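Local coordinates for protein polycyclic ketone monooxygenase (Myceliophthora thermophila, PDB 5MQ6) that uses FAD and NADPH to insert one oxygen atom beside the carbonyl of bulky, notably polycyclic, ketones, turning them into esters or lactones with high enantioselectivity, at residues 79-84 with 95-100; 91-96 with 218-223; 515-520 with 549-554. All blocks are in the same frame, centred on the assembly; numbering follows the deposited sequence. Where two conformers were deposited one is given.

Contact 1: 79-84 with 95-100; sequences YKFIIL and VRLAEA. With FAD (flavin-adenine dinucleotide), chain B.
Behind Leu-97, which lies on Phe-81, Ala-100 N donates to Arg-96 O at 2.9 Å. A second, weak bond joins the same Ala-100 N to Leu-97 O at 3.2 Å, so one amide grips two carbonyls in the turn that presents Leu-97 to the strand. Across the contact itself the meeting is wholly apolar. Both methyls of Leu-97 rest on one face of the Phe-81 ring: CD1 sits near its root, 3.7 Å from Phe-81 CG, while CD2 lies over the ring face, offset toward the rim on the CE1/CZ side. The distance from Leu-97 CD2 to the ring centroid is 3.9 Å, at 17° from the ring normal, which meets the geometry of a CH-pi contact. The reach of Leu-97 comes from an extended end, with CD1 anti to CA (chi2 174°). The same CD1 also touches Ile-83 CD1 at 4.2 Å, so a single methyl bridges two residues that project from the same side of the strand. Leu-220, on the neighbouring parallel strand 218-221, touches all three side chains, and Val-553 of helix 541-562 also packs on Leu-97. The strand and helix of the contact belong to the beta-alpha-beta unit 78-84, 88-99, 109-112 of a Rossmann-type dinucleotide-binding fold; its turn carries a GxGxxG pattern, and Gly-89 N is hydrogen-bonded to FAD. At the cofactor end of the strand, Leu-84 CD2 comes down over the adenine, 3.6 Å from FAD C5A. With dispersion and a CH-pi contact as its bonding, the helix-strand interface relies on close apolar fit, and the two methyls on the Phe-81 face, with Ile-83 and Leu-220, probably set the spacing.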
loop_
_atom_site.group_PDB
_atom_site.type_symbol
_atom_site.label_atom_id
_atom_site.label_comp_id
_atom_site.label_asym_id
_atom_site.label_seq_id
_atom_site.Cartn_x
_atom_site.Cartn_y
_atom_site.Cartn_z
ATOM N N TYR A 79 -19.219 20.484 -6.184
ATOM C CA TYR A 79 -18.490 20.666 -4.957
ATOM C C TYR A 79 -17.235 21.464 -5.276
ATOM O O TYR A 79 -16.871 21.619 -6.448
ATOM C CB TYR A 79 -18.074 19.322 -4.353
ATOM C CG TYR A 79 -19.247 18.447 -4.061
ATOM C CD1 TYR A 79 -19.755 17.653 -5.030
ATOM C CD2 TYR A 79 -19.931 18.531 -2.859
ATOM C CE1 TYR A 79 -20.890 16.888 -4.810
ATOM C CE2 TYR A 79 -21.100 17.777 -2.624
ATOM C CZ TYR A 79 -21.550 16.936 -3.604
ATOM O OH TYR A 79 -22.705 16.162 -3.479
ATOM N N LYS A 80 -16.554 21.964 -4.256
ATOM C CA LYS A 80 -15.274 22.649 -4.534
ATOM C C LYS A 80 -14.199 21.559 -4.753
ATOM O O LYS A 80 -13.538 21.553 -5.758
ATOM C CB LYS A 80 -14.952 23.590 -3.377
ATOM C CG LYS A 80 -13.669 24.444 -3.492
ATOM C CD LYS A 80 -13.602 25.389 -2.305
ATOM C CE LYS A 80 -12.426 26.396 -2.497
ATOM N NZ LYS A 80 -12.313 27.227 -1.288
ATOM N N PHE A 81 -14.007 20.685 -3.748
ATOM C CA PHE A 81 -13.072 19.572 -3.793
ATOM C C PHE A 81 -13.847 18.221 -3.767
ATOM O O PHE A 81 -14.726 17.989 -2.920
ATOM C CB PHE A 81 -12.139 19.576 -2.558
ATOM C CG PHE A 81 -11.286 20.785 -2.465
ATOM C CD1 PHE A 81 -10.105 20.876 -3.177
ATOM C CD2 PHE A 81 -11.685 21.887 -1.700
ATOM C CE1 PHE A 81 -9.339 22.029 -3.138
ATOM C CE2 PHE A 81 -10.905 23.060 -1.669
ATOM C CZ PHE A 81 -9.739 23.126 -2.426
ATOM N N ILE A 82 -13.489 17.344 -4.680
ATOM C CA ILE A 82 -13.776 15.915 -4.519
ATOM C C ILE A 82 -12.492 15.187 -4.193
ATOM O O ILE A 82 -11.480 15.269 -4.901
ATOM C CB ILE A 82 -14.528 15.288 -5.686
ATOM C CG1 ILE A 82 -15.979 15.866 -5.707
ATOM C CG2 ILE A 82 -14.547 13.740 -5.480
ATOM C CD1 ILE A 82 -16.693 15.600 -7.033
ATOM N N ILE A 83 -12.569 14.462 -3.089
ATOM C CA ILE A 83 -11.511 13.545 -2.665
ATOM C C ILE A 83 -11.919 12.087 -2.940
ATOM O O ILE A 83 -12.954 11.656 -2.454
ATOM C CB ILE A 83 -11.241 13.705 -1.167
ATOM C CG1 ILE A 83 -10.744 15.155 -0.900
ATOM C CG2 ILE A 83 -10.199 12.663 -0.675
ATOM C CD1 ILE A 83 -10.663 15.518 0.572
ATOM N N LEU A 84 -11.093 11.353 -3.679
ATOM C CA LEU A 84 -11.371 9.947 -3.935
ATOM C C LEU A 84 -10.573 9.176 -2.925
ATOM O O LEU A 84 -9.335 9.253 -2.887
ATOM C CB LEU A 84 -10.979 9.551 -5.357
ATOM C CG LEU A 84 -11.417 8.220 -5.954
ATOM C CD1 LEU A 84 -11.304 8.209 -7.470
ATOM C CD2 LEU A 84 -10.485 7.122 -5.506
ATOM N N VAL A 95 -8.715 16.953 6.324
ATOM C CA VAL A 95 -8.250 17.712 7.465
ATOM C C VAL A 95 -7.330 18.899 7.041
ATOM O O VAL A 95 -7.491 20.025 7.518
ATOM C CB VAL A 95 -7.502 16.812 8.468
ATOM C CG1 VAL A 95 -6.849 17.672 9.550
ATOM C CG2 VAL A 95 -8.457 15.839 9.162
ATOM N N ARG A 96 -6.405 18.675 6.124
ATOM C CA ARG A 96 -5.495 19.700 5.734
ATOM C C ARG A 96 -6.228 20.843 5.016
ATOM O O ARG A 96 -5.913 22.011 5.225
ATOM C CB ARG A 96 -4.356 19.167 4.836
ATOM C CG ARG A 96 -3.021 18.892 5.497
ATOM C CD ARG A 96 -2.982 17.658 6.323
ATOM N NE ARG A 96 -1.780 17.537 7.127
ATOM C CZ ARG A 96 -0.651 16.928 6.789
ATOM N NH1 ARG A 96 -0.471 16.313 5.640
ATOM N NH2 ARG A 96 0.314 16.949 7.650
ATOM N N LEU A 97 -7.168 20.524 4.138
ATOM C CA LEU A 97 -7.967 21.547 3.487
ATOM C C LEU A 97 -8.737 22.400 4.528
ATOM O O LEU A 97 -8.752 23.652 4.474
ATOM C CB LEU A 97 -8.909 20.930 2.544
ATOM C CG LEU A 97 -8.401 20.307 1.237
ATOM C CD1 LEU A 97 -9.603 19.631 0.595
ATOM C CD2 LEU A 97 -7.790 21.321 0.239
ATOM N N ALA A 98 -9.360 21.713 5.466
ATOM C CA ALA A 98 -10.132 22.408 6.513
ATOM C C ALA A 98 -9.200 23.364 7.282
ATOM O O ALA A 98 -9.515 24.495 7.357
ATOM C CB ALA A 98 -10.797 21.428 7.461
ATOM N N GLU A 99 -8.023 22.922 7.736
ATOM C CA GLU A 99 -7.060 23.749 8.497
ATOM C C GLU A 99 -6.416 24.836 7.623
ATOM O O GLU A 99 -6.014 25.873 8.107
ATOM C CB GLU A 99 -5.940 22.904 9.090
ATOM C CG GLU A 99 -6.430 21.849 10.076
ATOM C CD GLU A 99 -6.874 22.439 11.390
ATOM O OE1 GLU A 99 -6.399 23.535 11.754
ATOM O OE2 GLU A 99 -7.705 21.816 12.050
ATOM N N ALA A 100 -6.348 24.643 6.342
ATOM C CA ALA A 100 -5.813 25.671 5.480
ATOM C C ALA A 100 -6.801 26.762 5.194
ATOM O O ALA A 100 -6.443 27.685 4.478
ATOM C CB ALA A 100 -5.299 25.086 4.137
HETATM P PA FAD B . -6.500 3.226 1.232
HETATM O O1A FAD B . -6.281 2.075 0.306
HETATM O O2A FAD B . -6.435 3.042 2.737
HETATM O O5B FAD B . -7.936 3.861 0.896
HETATM C C5B FAD B . -8.286 4.128 -0.421
HETATM C C4B FAD B . -9.764 3.844 -0.589
HETATM O O4B FAD B . -10.132 4.339 -1.890
HETATM C C3B FAD B . -10.175 2.375 -0.546
HETATM O O3B FAD B . -11.329 2.224 0.240
HETATM C C2B FAD B . -10.475 2.043 -1.981
HETATM O O2B FAD B . -11.438 1.026 -2.114
HETATM C C1B FAD B . -10.960 3.381 -2.496
HETATM N N9A FAD B . -10.901 3.488 -3.933
HETATM C C8A FAD B . -9.816 3.248 -4.724
HETATM N N7A FAD B . -10.184 3.418 -5.990
HETATM C C5A FAD B . -11.486 3.743 -6.058
HETATM C C6A FAD B . -12.421 4.077 -7.147
HETATM N N6A FAD B . -12.136 4.069 -8.433
HETATM N N1A FAD B . -13.612 4.423 -6.730
HETATM C C2A FAD B . -13.984 4.426 -5.428
HETATM N N3A FAD B . -13.239 4.140 -4.385
HETATM C C4A FAD B . -11.958 3.765 -4.687
HETATM N N1 FAD B . 1.179 0.636 5.447
HETATM C C2 FAD B . 2.008 1.108 6.435
HETATM O O2 FAD B . 2.698 2.102 6.247
HETATM N N3 FAD B . 2.077 0.489 7.621
HETATM C C4 FAD B . 1.336 -0.606 7.853
HETATM O O4 FAD B . 1.437 -1.122 8.958
HETATM C C4X FAD B . 0.416 -1.195 6.863
HETATM N N5 FAD B . -0.341 -2.327 7.053
HETATM C C5X FAD B . -1.140 -2.745 6.041
HETATM C C6 FAD B . -1.959 -3.965 6.202
HETATM C C7 FAD B . -2.792 -4.340 5.043
HETATM C C7M FAD B . -3.676 -5.565 5.097
HETATM C C8 FAD B . -2.800 -3.566 3.767
HETATM C C8M FAD B . -3.662 -3.939 2.562
HETATM C C9 FAD B . -2.012 -2.438 3.650
HETATM C C9A FAD B . -1.190 -2.006 4.730
HETATM N N10 FAD B . -0.392 -0.865 4.541
HETATM C C10 FAD B . 0.397 -0.434 5.611
HETATM C "C1'" FAD B . -0.443 -0.047 3.309
HETATM C "C2'" FAD B . -1.747 0.846 3.440
HETATM O "O2'" FAD B . -2.536 0.694 2.252
HETATM C "C3'" FAD B . -1.476 2.359 3.747
HETATM O "O3'" FAD B . -0.756 2.465 4.978
HETATM C "C4'" FAD B . -2.705 3.269 3.983
HETATM O "O4'" FAD B . -3.800 2.662 4.803
HETATM C "C5'" FAD B . -3.250 3.775 2.631
HETATM O "O5'" FAD B . -4.112 4.919 2.920
HETATM P P FAD B . -4.825 5.514 1.592
HETATM O O1P FAD B . -6.035 6.354 2.143
HETATM O O2P FAD B . -3.700 6.110 0.733
HETATM O O3P FAD B . -5.329 4.204 0.732
#

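Contact 2: 91-96 with 218-223; sequences LLYAVR and YVLLAS. With FAD (flavin-adenine dinucleotide), chain B.
Tyr-93 CG lies anti to its own carbonyl carbon (chi1 -90°), a torsion that carries the ring off the helix toward the strand; the strand backbone points Leu-220 CB at that ring, and chi1 of Leu-220 (-75°) places the rest of its side chain, whose CD2 comes near Tyr-93 CD1. Leu-220 CB settles over one face of the phenol, offset toward the rim, 3.7 Å from Tyr-93 CE2 and 3.9 Å from the ring centroid, close enough to the normal for a CH-pi contact. Ala-222 CB approaches the same CE2 of Tyr-93 obliquely, at 3.6 Å. The peptide joining Leu-221 to Ala-222 lies at the ring's edge: Leu-221 C and Ala-222 N fall in the ring plane. Tyr-93 OH donates to Leu-221 O over 3.0 Å, with the donor standing 56° above the carbonyl plane. In this Rossmann-type fold the bond ties helix 88-99, which follows the glycine-rich turn, to strand 218-221, the parallel neighbour of strand 78-84. Helix 541-562 adds Ile-552 to the surroundings of Tyr-93, and Ile-83 of the first strand touches it too. Just beyond the carbonyl of Leu-221 the chain reaches FAD: Ala-222 O lies 3.5 Å from C5B of the adenosine ribose, and Ser-223 O comes within 3.2 Å of C8A on the adenine.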
loop_
_atom_site.group_PDB
_atom_site.type_symbol
_atom_site.label_atom_id
_atom_site.label_comp_id
_atom_site.label_asym_id
_atom_site.label_seq_id
_atom_site.Cartn_x
_atom_site.Cartn_y
_atom_site.Cartn_z
ATOM N N LEU A 91 -8.596 11.258 4.377
ATOM C CA LEU A 91 -8.813 12.023 5.603
ATOM C C LEU A 91 -7.764 13.129 5.808
ATOM O O LEU A 91 -8.128 14.235 6.187
ATOM C CB LEU A 91 -8.877 11.126 6.813
ATOM C CG LEU A 91 -10.109 10.224 6.933
ATOM C CD1 LEU A 91 -9.776 9.180 7.974
ATOM C CD2 LEU A 91 -11.314 11.080 7.307
ATOM N N LEU A 92 -6.481 12.802 5.628
ATOM C CA LEU A 92 -5.447 13.815 5.693
ATOM C C LEU A 92 -5.669 14.945 4.724
ATOM O O LEU A 92 -5.472 16.131 5.068
ATOM C CB LEU A 92 -4.094 13.185 5.433
ATOM C CG LEU A 92 -3.506 12.627 6.696
ATOM C CD1 LEU A 92 -2.291 11.682 6.315
ATOM C CD2 LEU A 92 -3.063 13.810 7.626
ATOM N N TYR A 93 -6.101 14.644 3.537
ATOM C CA TYR A 93 -6.391 15.756 2.589
ATOM C C TYR A 93 -7.527 16.629 3.157
ATOM O O TYR A 93 -7.474 17.882 3.122
ATOM C CB TYR A 93 -6.934 15.228 1.246
ATOM C CG TYR A 93 -6.025 14.869 0.081
ATOM C CD1 TYR A 93 -4.981 15.686 -0.361
ATOM C CD2 TYR A 93 -6.339 13.757 -0.679
ATOM C CE1 TYR A 93 -4.224 15.358 -1.453
ATOM C CE2 TYR A 93 -5.644 13.433 -1.832
ATOM C CZ TYR A 93 -4.603 14.249 -2.241
ATOM O OH TYR A 93 -4.001 13.856 -3.389
ATOM N N ALA A 94 -8.564 15.967 3.670
ATOM C CA ALA A 94 -9.732 16.689 4.156
ATOM C C ALA A 94 -9.387 17.562 5.357
ATOM O O ALA A 94 -9.719 18.793 5.396
ATOM C CB ALA A 94 -10.843 15.719 4.565
ATOM N N VAL A 95 -8.715 16.953 6.324
ATOM C CA VAL A 95 -8.250 17.712 7.465
ATOM C C VAL A 95 -7.330 18.899 7.041
ATOM O O VAL A 95 -7.491 20.025 7.518
ATOM C CB VAL A 95 -7.502 16.812 8.468
ATOM C CG1 VAL A 95 -6.849 17.672 9.550
ATOM C CG2 VAL A 95 -8.457 15.839 9.162
ATOM N N ARG A 96 -6.405 18.675 6.124
ATOM C CA ARG A 96 -5.495 19.700 5.734
ATOM C C ARG A 96 -6.228 20.843 5.016
ATOM O O ARG A 96 -5.913 22.011 5.225
ATOM C CB ARG A 96 -4.356 19.167 4.836
ATOM C CG ARG A 96 -3.021 18.892 5.497
ATOM C CD ARG A 96 -2.982 17.658 6.323
ATOM N NE ARG A 96 -1.780 17.537 7.127
ATOM C CZ ARG A 96 -0.651 16.928 6.789
ATOM N NH1 ARG A 96 -0.471 16.313 5.640
ATOM N NH2 ARG A 96 0.314 16.949 7.650
ATOM N N TYR A 218 -11.698 20.947 -8.145
ATOM C CA TYR A 218 -10.516 20.177 -7.944
ATOM C C TYR A 218 -10.837 18.718 -7.641
ATOM O O TYR A 218 -11.828 18.435 -6.857
ATOM C CB TYR A 218 -9.832 20.726 -6.708
ATOM C CG TYR A 218 -9.128 22.038 -6.805
ATOM C CD1 TYR A 218 -7.798 22.138 -7.260
ATOM C CD2 TYR A 218 -9.742 23.220 -6.365
ATOM C CE1 TYR A 218 -7.099 23.345 -7.248
ATOM C CE2 TYR A 218 -9.049 24.409 -6.382
ATOM C CZ TYR A 218 -7.759 24.475 -6.795
ATOM O OH TYR A 218 -7.185 25.744 -6.774
ATOM N N VAL A 219 -9.997 17.829 -8.159
ATOM C CA VAL A 219 -10.090 16.418 -7.776
ATOM C C VAL A 219 -8.777 16.004 -7.153
ATOM O O VAL A 219 -7.769 16.159 -7.720
ATOM C CB VAL A 219 -10.422 15.504 -8.960
ATOM C CG1 VAL A 219 -10.312 13.994 -8.607
ATOM C CG2 VAL A 219 -11.788 15.844 -9.533
ATOM N N LEU A 220 -8.831 15.473 -5.953
ATOM C CA LEU A 220 -7.657 15.003 -5.209
ATOM C C LEU A 220 -7.752 13.447 -5.073
ATOM O O LEU A 220 -8.645 12.933 -4.394
ATOM C CB LEU A 220 -7.749 15.639 -3.852
ATOM C CG LEU A 220 -7.423 17.105 -3.659
ATOM C CD1 LEU A 220 -7.149 17.959 -4.800
ATOM C CD2 LEU A 220 -7.925 17.715 -2.407
ATOM N N LEU A 221 -6.836 12.712 -5.661
ATOM C CA LEU A 221 -6.892 11.252 -5.548
ATOM C C LEU A 221 -6.083 10.782 -4.341
ATOM O O LEU A 221 -4.893 11.066 -4.232
ATOM C CB LEU A 221 -6.359 10.597 -6.783
ATOM C CG LEU A 221 -6.997 11.003 -8.083
ATOM C CD1 LEU A 221 -6.267 10.233 -9.152
ATOM C CD2 LEU A 221 -8.492 10.857 -8.263
ATOM N N ALA A 222 -6.732 10.070 -3.428
ATOM C CA ALA A 222 -6.034 9.315 -2.363
ATOM C C ALA A 222 -6.572 7.864 -2.456
ATOM O O ALA A 222 -7.152 7.279 -1.542
ATOM C CB ALA A 222 -6.327 9.960 -1.013
ATOM N N SER A 223 -6.345 7.289 -3.615
ATOM C CA SER A 223 -7.025 6.049 -4.060
ATOM C C SER A 223 -6.278 4.846 -3.568
ATOM O O SER A 223 -6.724 3.696 -3.843
ATOM C CB SER A 223 -7.069 6.014 -5.582
ATOM O OG SER A 223 -5.758 5.917 -6.141
HETATM P PA FAD B . -6.500 3.226 1.232
HETATM O O1A FAD B . -6.281 2.075 0.306
HETATM O O2A FAD B . -6.435 3.042 2.737
HETATM O O5B FAD B . -7.936 3.861 0.896
HETATM C C5B FAD B . -8.286 4.128 -0.421
HETATM C C4B FAD B . -9.764 3.844 -0.589
HETATM O O4B FAD B . -10.132 4.339 -1.890
HETATM C C3B FAD B . -10.175 2.375 -0.546
HETATM O O3B FAD B . -11.329 2.224 0.240
HETATM C C2B FAD B . -10.475 2.043 -1.981
HETATM O O2B FAD B . -11.438 1.026 -2.114
HETATM C C1B FAD B . -10.960 3.381 -2.496
HETATM N N9A FAD B . -10.901 3.488 -3.933
HETATM C C8A FAD B . -9.816 3.248 -4.724
HETATM N N7A FAD B . -10.184 3.418 -5.990
HETATM C C5A FAD B . -11.486 3.743 -6.058
HETATM C C6A FAD B . -12.421 4.077 -7.147
HETATM N N6A FAD B . -12.136 4.069 -8.433
HETATM N N1A FAD B . -13.612 4.423 -6.730
HETATM C C2A FAD B . -13.984 4.426 -5.428
HETATM N N3A FAD B . -13.239 4.140 -4.385
HETATM C C4A FAD B . -11.958 3.765 -4.687
HETATM N N1 FAD B . 1.179 0.636 5.447
HETATM C C2 FAD B . 2.008 1.108 6.435
HETATM O O2 FAD B . 2.698 2.102 6.247
HETATM N N3 FAD B . 2.077 0.489 7.621
HETATM C C4 FAD B . 1.336 -0.606 7.853
HETATM O O4 FAD B . 1.437 -1.122 8.958
HETATM C C4X FAD B . 0.416 -1.195 6.863
HETATM N N5 FAD B . -0.341 -2.327 7.053
HETATM C C5X FAD B . -1.140 -2.745 6.041
HETATM C C6 FAD B . -1.959 -3.965 6.202
HETATM C C7 FAD B . -2.792 -4.340 5.043
HETATM C C7M FAD B . -3.676 -5.565 5.097
HETATM C C8 FAD B . -2.800 -3.566 3.767
HETATM C C8M FAD B . -3.662 -3.939 2.562
HETATM C C9 FAD B . -2.012 -2.438 3.650
HETATM C C9A FAD B . -1.190 -2.006 4.730
HETATM N N10 FAD B . -0.392 -0.865 4.541
HETATM C C10 FAD B . 0.397 -0.434 5.611
HETATM C "C1'" FAD B . -0.443 -0.047 3.309
HETATM C "C2'" FAD B . -1.747 0.846 3.440
HETATM O "O2'" FAD B . -2.536 0.694 2.252
HETATM C "C3'" FAD B . -1.476 2.359 3.747
HETATM O "O3'" FAD B . -0.756 2.465 4.978
HETATM C "C4'" FAD B . -2.705 3.269 3.983
HETATM O "O4'" FAD B . -3.800 2.662 4.803
HETATM C "C5'" FAD B . -3.250 3.775 2.631
HETATM O "O5'" FAD B . -4.112 4.919 2.920
HETATM P P FAD B . -4.825 5.514 1.592
HETATM O O1P FAD B . -6.035 6.354 2.143
HETATM O O2P FAD B . -3.700 6.110 0.733
HETATM O O3P FAD B . -5.329 4.204 0.732
#

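Contact 3: 515-520 with 549-554; sequences TLHGVC and TEHIVQ
His-517 and His-551 meet through their ring nitrogens, and a water makes most of the polar link. Water 1 is 2.7 Å from both His-517 ND1 and His-551 NE2, and it lies in the plane of the His-551 ring, at its edge. The direct pair, His-517 ND1 with His-551 NE2, is only a weak hydrogen bond at 3.4 Å and 143°. The imidazoles are oblique to each other, their planes at 67° and their centroids 5.2 Å apart. His-551 CG is anti to the backbone N (chi1 -176°), which swings the ring off the helix toward the loop; its ND1 is hydrogen-bonded to Arg-641 NH2, so both ring nitrogens have partners. A leucine in place of His-551 would probably deprive Arg-641 NH2 of its imidazole partner and the water of one of its two histidine partners, leaving His-517 less firmly held.

The contact brings a loop, which runs from helix 504-511 to strand 527-529, against helix 541-562; strand 527-529 lies beside 218-221 in the sheet of the FAD-binding fold, and Phe-528 of that strand touches Ile-552.

Apolar contacts lie beside the imidazoles. Val-519 and Ile-552 lie alongside each other, pointing in opposite senses, with Val-519 CG1 3.9 Å from Ile-552 CD1. The other methyl, Val-519 CG2, comes to the edge of the second imidazole, 4.2 Å from His-551 CD2.

Within the loop, Val-519 N donates to Leu-516 O at 3.1 Å, and Leu-516 N to Cys-520 O at 3.2 Å; Gly-518 N also makes a weak bond to the side-chain OG1 of Thr-515. Tyr-640 and Trp-579 meet the His-517 ring edge-to-face, and Tyr-633 OH is hydrogen-bonded to His-517 O.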
loop_
_atom_site.group_PDB
_atom_site.type_symbol
_atom_site.label_atom_id
_atom_site.label_comp_id
_atom_site.label_asym_id
_atom_site.label_seq_id
_atom_site.Cartn_x
_atom_site.Cartn_y
_atom_site.Cartn_z
ATOM N N THR A 515 5.172 14.025 -14.343
ATOM C CA THR A 515 4.588 14.805 -13.313
ATOM C C THR A 515 5.554 15.872 -12.893
ATOM O O THR A 515 6.688 15.897 -13.300
ATOM C CB THR A 515 4.376 13.990 -12.023
ATOM O OG1 THR A 515 5.645 13.633 -11.465
ATOM C CG2 THR A 515 3.535 12.761 -12.337
ATOM N N LEU A 516 5.075 16.797 -12.070
ATOM C CA LEU A 516 5.933 17.540 -11.189
ATOM C C LEU A 516 5.731 17.012 -9.733
ATOM O O LEU A 516 4.599 16.962 -9.202
ATOM C CB LEU A 516 5.729 19.024 -11.236
ATOM C CG LEU A 516 6.634 19.861 -10.383
ATOM C CD1 LEU A 516 8.055 19.665 -10.687
ATOM C CD2 LEU A 516 6.256 21.344 -10.389
ATOM N N HIS A 517 6.838 16.591 -9.144
ATOM C CA HIS A 517 6.909 16.110 -7.742
ATOM C C HIS A 517 6.086 14.877 -7.417
ATOM O O HIS A 517 5.817 14.553 -6.229
ATOM C CB HIS A 517 6.577 17.278 -6.798
ATOM C CG HIS A 517 7.452 18.489 -6.965
ATOM N ND1 HIS A 517 7.027 19.768 -6.634
ATOM C CD2 HIS A 517 8.739 18.625 -7.329
ATOM C CE1 HIS A 517 8.014 20.617 -6.814
ATOM N NE2 HIS A 517 9.077 19.942 -7.170
ATOM N N GLY A 518 5.648 14.199 -8.459
ATOM C CA GLY A 518 4.760 13.035 -8.380
ATOM C C GLY A 518 3.286 13.305 -8.143
ATOM O O GLY A 518 2.494 12.346 -7.992
ATOM N N VAL A 519 2.869 14.558 -8.169
ATOM C CA VAL A 519 1.497 14.834 -7.699
ATOM C C VAL A 519 0.521 15.423 -8.698
ATOM O O VAL A 519 -0.695 15.559 -8.394
ATOM C CB VAL A 519 1.507 15.788 -6.469
ATOM C CG1 VAL A 519 2.276 15.150 -5.318
ATOM C CG2 VAL A 519 2.081 17.112 -6.801
ATOM N N CYS A 520 1.025 15.817 -9.862
ATOM C CA CYS A 520 0.137 16.382 -10.939
ATOM C C CYS A 520 0.801 16.179 -12.293
ATOM O O CYS A 520 2.006 15.877 -12.360
ATOM C CB CYS A 520 -0.113 17.861 -10.664
ATOM S SG CYS A 520 1.431 18.814 -10.726
ATOM N N THR A 549 0.152 14.915 1.054
ATOM C CA THR A 549 -1.066 15.682 1.264
ATOM C C THR A 549 -0.772 17.138 1.660
ATOM O O THR A 549 -1.403 18.066 1.095
ATOM C CB THR A 549 -2.077 15.023 2.248
ATOM O OG1 THR A 549 -1.516 14.943 3.519
ATOM C CG2 THR A 549 -2.600 13.616 1.719
ATOM N N GLU A 550 0.231 17.332 2.539
ATOM C CA GLU A 550 0.687 18.686 2.897
ATOM C C GLU A 550 1.183 19.474 1.683
ATOM O O GLU A 550 0.835 20.646 1.531
ATOM C CB GLU A 550 1.830 18.664 3.857
ATOM C CG GLU A 550 2.325 20.067 4.250
ATOM C CD GLU A 550 3.451 20.001 5.231
ATOM O OE1 GLU A 550 4.532 19.460 4.924
ATOM O OE2 GLU A 550 3.275 20.503 6.329
ATOM N N HIS A 551 2.020 18.866 0.832
ATOM C CA HIS A 551 2.458 19.609 -0.330
ATOM C C HIS A 551 1.282 20.021 -1.238
ATOM O O HIS A 551 1.220 21.159 -1.693
ATOM C CB HIS A 551 3.411 18.711 -1.130
ATOM C CG HIS A 551 4.018 19.374 -2.293
ATOM N ND1 HIS A 551 4.770 20.536 -2.192
ATOM C CD2 HIS A 551 3.955 19.072 -3.603
ATOM C CE1 HIS A 551 5.147 20.915 -3.400
ATOM N NE2 HIS A 551 4.657 20.045 -4.271
ATOM N N ILE A 552 0.409 19.058 -1.552
ATOM C CA ILE A 552 -0.706 19.304 -2.457
ATOM C C ILE A 552 -1.563 20.472 -1.897
ATOM O O ILE A 552 -1.902 21.432 -2.610
ATOM C CB ILE A 552 -1.520 18.012 -2.675
ATOM C CG1 ILE A 552 -0.666 17.041 -3.514
ATOM C CG2 ILE A 552 -2.835 18.330 -3.397
ATOM C CD1 ILE A 552 -1.162 15.612 -3.618
ATOM N N VAL A 553 -1.923 20.388 -0.619
ATOM C CA VAL A 553 -2.859 21.376 -0.001
ATOM C C VAL A 553 -2.175 22.739 0.076
ATOM O O VAL A 553 -2.810 23.826 -0.173
ATOM C CB VAL A 553 -3.419 20.888 1.371
ATOM C CG1 VAL A 553 -4.147 22.017 2.057
ATOM C CG2 VAL A 553 -4.384 19.703 1.140
ATOM N N GLN A 554 -0.856 22.728 0.347
ATOM C CA GLN A 554 -0.145 23.987 0.380
ATOM C C GLN A 554 0.018 24.666 -1.015
ATOM O O GLN A 554 -0.068 25.887 -1.117
ATOM C CB GLN A 554 1.198 23.846 1.104
ATOM C CG GLN A 554 1.006 23.567 2.574
ATOM C CD GLN A 554 0.313 24.721 3.306
ATOM O OE1 GLN A 554 0.673 25.867 3.109
ATOM N NE2 GLN A 554 -0.663 24.431 4.097
HETATM O O HOH W 1 4.403 20.183 -6.976
#

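Overall arrangement
Contacts 1 and 2 pack one helix on one sheet: their centres lie about 6 Å apart, both use helix 88-99, and strands 78-84 and 218-221 are parallel neighbours, with a probable hydrogen bond from Leu-220 N to Ile-82 O at 2.9 Å. Both run to the adenosine half of FAD. Contact 3 stands further off, its centre about 11 Å from that of contact 2 and about 14 Å from that of contact 1, and the side chain of Ile-552 is about 11 Å from FAD. Helix 541-562 bridges the gap: Ile-552 CD1 meets Tyr-93 OH at 3.3 Å, and Val-553 CG2 lies 3.9 Å from Leu-97 CD2.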